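N-isopropylammelide isopropylaminohydrolase (Burkholderia multivorans ATCC 17616, PDB 6NBO) is a zinc-binding member of the amidohydrolase family, built round a TIM-type beta/alpha barrel. Local coordinates at residues 59-64 with 317-322; 298-303 with 350-355. One frame throughout, in Å; residues are numbered along the deposited sequence.

In the fold
Both contacts sit in the barrel of the amidohydrolase fold, their centres about 10 Å apart, and their segments alternate along the chain: 59-64, 298-303, 317-322, 350-355. Interaction 1 sets helix 318-328 against strand 56-66, the first barrel strand; interaction 2 sets the end of helix 346-352 against strand 299-301, the last. These two strands meet where the barrel closes, with a backbone hydrogen bond between Gly-301 and Gly-64. Glu-63 OE2 and Asn-303 ND2 probably form a hydrogen bond that joins the two contacts. The same two strands lead into the metal ligands His-65, His-67 and Asp-304; the side chains of Glu-63 and Ile-300 lie about 9 and 11 Å from a zinc ion.

Interaction 1: residues 59-64 with 317-322; sequences PGLVEG and DMLERA
Met-318 reaches from the first turn of helix 318-328 over the strand, meeting Leu-61, Val-62 and Glu-63 in turn. Its CB faces Leu-61 CB at 4.0 Å. The chain then bends at both chi2 (-49°), which sets SD, and chi3 (-66°), which brings the methyl CE to 3.4 Å from Val-62 O. That carbonyl oxygen is buried with no polar partner in the model, so the thioether methyl covers it without satisfying it. Glu-63 crosses the methionine at about a right angle and bends round the sulfur: SD lies 3.9 Å from Glu-63 CB and 3.7 Å from Glu-63 OE2. The carboxylate is held elsewhere, OE2 taking a hydrogen bond from Asn-303 ND2 and OE1 one from His-65 N. Leu-61 and Leu-319 also cross nearly perpendicularly, with Leu-61 CD1 against Leu-319 CG at 3.9 Å. Asp-317, at the N-cap, accepts weak bonds from Leu-319 N and Glu-320 N at OD1, which also pairs with Arg-385. Leu-61 turns to this helix and Val-62 away from it, onto Ala-348 of helix 346-352. Such packing of an outer helix on a barrel strand is characteristic of the TIM barrel; here the helix following the last strand covers the first, just ahead of the zinc ligands His-65 and His-67.

Interaction 2: residues 298-303 with 350-355; sequences TVIGGN and RGCGFD
Thr-298 and Ile-300 both turn toward helix 346-352, and their first torsions decide which branch meets Gly-351. In Thr-298, chi1 of -60° sets OG1 beside the backbone N, which leaves the methyl CG2 anti to that N, 3.7 Å from Gly-351 N. In Ile-300, CG1 lies beside the backbone N and the nearly extended second torsion (chi2 164°) carries CD1 to within 3.6 Å of Gly-351 C. Both side chains therefore press on bare backbone, since the glycine has no side chain to hold them off. The other branch of the isoleucine, CG2, touches Cys-352 SG at 3.9 Å, so the sulfur joins an apolar contact. Beyond the glycine the helix ends in a Schellman motif: Gly-353 adopts a positive phi of 76°, and its N bonds back to Arg-350 O at 3.2 Å. At the outer margin Thr-298 OG1 lies in the plane of the Arg-350 guanidinium, at its edge, 3.6 Å from NH2. The same NH2 donates to a water at 3.1 Å, and Val-299 N makes a weak bond to that water. Arg-350 was deposited in two conformers; its contacts with Thr-298 OG1 and the water are described for one and are doubtful as fixed links. Arg-350 NH1 forms a salt bridge with Glu-342. Ile-300 also packs on Ala-348 of the same helix and on Ala-275 and Val-277 of the adjoining barrel strand. Chemically, then, the last barrel strand and this helix end are joined by close apolar fit at a glycine, with at most a weak, water-mediated polar link at the exposed arginine.

Interaction 1: residues 59-64 with 317-322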
loop_
_atom_site.group_PDB
_atom_site.type_symbol
_atom_site.label_atom_id
_atom_site.label_comp_id
_atom_site.label_asym_id
_atom_site.label_seq_id
_atom_site.Cartn_x
_atom_site.Cartn_y
_atom_site.Cartn_z
ATOM N N PRO A 59 10.351 -11.367 1.422
ATOM C CA PRO A 59 10.676 -10.087 0.785
ATOM C C PRO A 59 10.119 -8.950 1.632
ATOM O O PRO A 59 9.273 -9.160 2.501
ATOM C CB PRO A 59 9.975 -10.176 -0.582
ATOM C CG PRO A 59 8.796 -11.070 -0.324
ATOM C CD PRO A 59 9.259 -12.078 0.732
ATOM N N GLY A 60 10.618 -7.739 1.394
ATOM C CA GLY A 60 10.125 -6.592 2.142
ATOM C C GLY A 60 8.611 -6.497 2.034
ATOM O O GLY A 60 8.069 -6.725 0.958
ATOM N N LEU A 61 7.916 -6.203 3.130
ATOM C CA LEU A 61 6.465 -6.122 3.066
ATOM C C LEU A 61 6.064 -4.800 2.412
ATOM O O LEU A 61 6.860 -3.859 2.318
ATOM C CB LEU A 61 5.863 -6.264 4.480
ATOM C CG LEU A 61 6.346 -7.516 5.233
ATOM C CD1 LEU A 61 5.726 -7.674 6.647
ATOM C CD2 LEU A 61 6.094 -8.791 4.406
ATOM N N VAL A 62 4.832 -4.747 1.915
ATOM C CA VAL A 62 4.352 -3.607 1.147
ATOM C C VAL A 62 3.059 -3.111 1.782
ATOM O O VAL A 62 2.115 -3.888 1.950
ATOM C CB VAL A 62 4.111 -3.978 -0.327
ATOM C CG1 VAL A 62 3.634 -2.760 -1.132
ATOM C CG2 VAL A 62 5.387 -4.583 -0.935
ATOM N N GLU A 63 3.013 -1.823 2.116
ATOM C CA GLU A 63 1.762 -1.159 2.465
ATOM C C GLU A 63 1.218 -0.495 1.204
ATOM O O GLU A 63 1.762 0.508 0.740
ATOM C CB GLU A 63 1.995 -0.153 3.595
ATOM C CG GLU A 63 0.860 0.858 3.808
ATOM C CD GLU A 63 -0.452 0.200 4.135
ATOM O OE1 GLU A 63 -1.078 -0.348 3.205
ATOM O OE2 GLU A 63 -0.860 0.219 5.319
ATOM N N GLY A 64 0.164 -1.076 0.622
ATOM C CA GLY A 64 -0.363 -0.593 -0.639
ATOM C C GLY A 64 -1.369 0.540 -0.545
ATOM O O GLY A 64 -1.782 1.074 -1.581
ATOM N N ASP A 317 2.147 -3.398 11.072
ATOM C CA ASP A 317 2.472 -4.801 10.802
ATOM C C ASP A 317 1.646 -5.276 9.604
ATOM O O ASP A 317 0.462 -5.587 9.745
ATOM C CB ASP A 317 2.193 -5.645 12.047
ATOM C CG ASP A 317 2.687 -7.066 11.903
ATOM O OD1 ASP A 317 2.961 -7.474 10.762
ATOM O OD2 ASP A 317 2.813 -7.777 12.915
ATOM N N MET A 318 2.268 -5.365 8.417
ATOM C CA MET A 318 1.506 -5.803 7.250
ATOM C C MET A 318 1.175 -7.284 7.298
ATOM O O MET A 318 0.262 -7.716 6.587
ATOM C CB MET A 318 2.242 -5.483 5.946
ATOM C CG MET A 318 2.303 -3.977 5.620
ATOM S SD MET A 318 0.700 -3.158 5.744
ATOM C CE MET A 318 -0.185 -3.958 4.397
ATOM N N LEU A 319 1.883 -8.073 8.110
ATOM C CA LEU A 319 1.438 -9.450 8.315
ATOM C C LEU A 319 0.076 -9.465 8.991
ATOM O O LEU A 319 -0.772 -10.310 8.681
ATOM C CB LEU A 319 2.458 -10.240 9.145
ATOM C CG LEU A 319 3.796 -10.566 8.477
ATOM C CD1 LEU A 319 4.642 -11.501 9.357
ATOM C CD2 LEU A 319 3.554 -11.174 7.086
ATOM N N GLU A 320 -0.159 -8.527 9.917
ATOM C CA GLU A 320 -1.471 -8.451 10.547
ATOM C C GLU A 320 -2.542 -8.065 9.537
ATOM O O GLU A 320 -3.676 -8.559 9.605
ATOM C CB GLU A 320 -1.451 -7.458 11.708
ATOM C CG GLU A 320 -2.772 -7.412 12.455
ATOM C CD GLU A 320 -2.606 -6.808 13.824
ATOM O OE1 GLU A 320 -2.957 -5.626 13.995
ATOM O OE2 GLU A 320 -2.091 -7.510 14.717
ATOM N N ARG A 321 -2.218 -7.170 8.603
ATOM C CA ARG A 321 -3.208 -6.822 7.585
ATOM C C ARG A 321 -3.518 -8.022 6.697
ATOM O O ARG A 321 -4.678 -8.249 6.320
ATOM C CB ARG A 321 -2.717 -5.637 6.752
ATOM C CG ARG A 321 -3.740 -5.115 5.734
ATOM C CD ARG A 321 -5.081 -4.799 6.372
ATOM N NE ARG A 321 -4.974 -4.037 7.621
ATOM C CZ ARG A 321 -6.019 -3.511 8.257
ATOM N NH1 ARG A 321 -7.239 -3.639 7.752
ATOM N NH2 ARG A 321 -5.849 -2.852 9.390
ATOM N N ALA A 322 -2.498 -8.811 6.369
ATOM C CA ALA A 322 -2.732 -10.040 5.620
ATOM C C ALA A 322 -3.658 -10.964 6.384
ATOM O O ALA A 322 -4.590 -11.542 5.807
ATOM C CB ALA A 322 -1.405 -10.745 5.332
#

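Interaction 2: residues 298-303 with 350-355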
loop_
_atom_site.group_PDB
_atom_site.type_symbol
_atom_site.label_atom_id
_atom_site.label_comp_id
_atom_site.label_asym_id
_atom_site.label_seq_id
_atom_site.Cartn_x
_atom_site.Cartn_y
_atom_site.Cartn_z
ATOM N N THR A 298 -5.097 -8.115 -10.099
ATOM C CA THR A 298 -4.164 -8.052 -8.981
ATOM C C THR A 298 -4.804 -7.387 -7.767
ATOM O O THR A 298 -5.458 -6.347 -7.885
ATOM C CB THR A 298 -2.923 -7.274 -9.386
ATOM O OG1 THR A 298 -2.305 -7.943 -10.486
ATOM C CG2 THR A 298 -1.930 -7.175 -8.215
ATOM N N VAL A 299 -4.593 -7.975 -6.589
ATOM C CA VAL A 299 -5.145 -7.457 -5.339
ATOM C C VAL A 299 -4.009 -6.894 -4.489
ATOM O O VAL A 299 -3.022 -7.589 -4.216
ATOM C CB VAL A 299 -5.930 -8.528 -4.565
ATOM C CG1 VAL A 299 -6.476 -7.936 -3.261
ATOM C CG2 VAL A 299 -7.091 -9.044 -5.414
ATOM N N ILE A 300 -4.169 -5.638 -4.070
ATOM C CA ILE A 300 -3.233 -4.913 -3.211
ATOM C C ILE A 300 -3.845 -4.810 -1.819
ATOM O O ILE A 300 -4.985 -4.356 -1.675
ATOM C CB ILE A 300 -2.959 -3.502 -3.774
ATOM C CG1 ILE A 300 -2.448 -3.564 -5.223
ATOM C CG2 ILE A 300 -1.978 -2.743 -2.862
ATOM C CD1 ILE A 300 -2.529 -2.221 -5.944
ATOM N N GLY A 301 -3.100 -5.208 -0.795
ATOM C CA GLY A 301 -3.567 -5.042 0.572
ATOM C C GLY A 301 -3.131 -3.704 1.155
ATOM O O GLY A 301 -2.093 -3.160 0.795
ATOM N N GLY A 302 -3.947 -3.158 2.055
ATOM C CA GLY A 302 -3.565 -1.931 2.738
ATOM C C GLY A 302 -4.258 -1.798 4.078
ATOM O O GLY A 302 -5.287 -2.429 4.324
ATOM N N ASN A 303 -3.685 -0.957 4.953
ATOM C CA ASN A 303 -4.348 -0.675 6.230
ATOM C C ASN A 303 -5.513 0.289 6.074
ATOM O O ASN A 303 -6.480 0.205 6.836
ATOM C CB ASN A 303 -3.379 -0.056 7.254
ATOM C CG ASN A 303 -2.570 -1.090 7.999
ATOM O OD1 ASN A 303 -3.061 -1.719 8.941
ATOM N ND2 ASN A 303 -1.312 -1.270 7.588
ATOM N N ARG A 350 3.476 -5.832 -7.474
ATOM C CA ARG A 350 3.025 -5.839 -8.864
ATOM C C ARG A 350 1.930 -4.797 -9.080
ATOM O O ARG A 350 1.989 -3.988 -10.015
ATOM C CB ARG A 350 2.516 -7.240 -9.222
ATOM C CG ARG A 350 2.497 -7.592 -10.694
ATOM C CD ARG A 350 1.864 -8.981 -10.914
ATOM N NE ARG A 350 2.248 -9.945 -9.877
ATOM C CZ ARG A 350 1.398 -10.518 -9.026
ATOM N NH1 ARG A 350 1.850 -11.378 -8.117
ATOM N NH2 ARG A 350 0.096 -10.248 -9.090
ATOM N N GLY A 351 0.923 -4.802 -8.212
ATOM C CA GLY A 351 -0.189 -3.881 -8.380
ATOM C C GLY A 351 0.235 -2.427 -8.314
ATOM O O GLY A 351 -0.271 -1.597 -9.065
ATOM N N CYS A 352 1.162 -2.096 -7.410
ATOM C CA CYS A 352 1.595 -0.709 -7.250
ATOM C C CYS A 352 2.712 -0.305 -8.197
ATOM O O CYS A 352 3.057 0.881 -8.252
ATOM C CB CYS A 352 2.076 -0.456 -5.810
ATOM S SG CYS A 352 0.763 -0.562 -4.574
ATOM N N GLY A 353 3.307 -1.244 -8.920
ATOM C CA GLY A 353 4.423 -0.877 -9.771
ATOM C C GLY A 353 5.710 -0.643 -9.007
ATOM O O GLY A 353 6.539 0.163 -9.436
ATOM N N PHE A 354 5.880 -1.303 -7.864
ATOM C CA PHE A 354 7.152 -1.329 -7.147
ATOM C C PHE A 354 8.083 -2.311 -7.852
ATOM O O PHE A 354 7.802 -3.509 -7.877
ATOM C CB PHE A 354 6.933 -1.756 -5.699
ATOM C CG PHE A 354 6.363 -0.681 -4.818
ATOM C CD1 PHE A 354 7.080 0.485 -4.578
ATOM C CD2 PHE A 354 5.128 -0.848 -4.196
ATOM C CE1 PHE A 354 6.572 1.473 -3.731
ATOM C CE2 PHE A 354 4.609 0.148 -3.353
ATOM C CZ PHE A 354 5.337 1.311 -3.136
ATOM N N ASP A 355 9.181 -1.816 -8.415
ATOM C CA ASP A 355 10.054 -2.625 -9.259
ATOM C C ASP A 355 11.150 -3.314 -8.443
ATOM O O ASP A 355 11.381 -2.994 -7.276
ATOM C CB ASP A 355 10.687 -1.748 -10.340
ATOM C CG ASP A 355 9.649 -1.024 -11.185
ATOM O OD1 ASP A 355 8.715 -1.692 -11.683
ATOM O OD2 ASP A 355 9.763 0.212 -11.340
HETATM O O HOH W 1 -2.384 -10.522 -7.193
#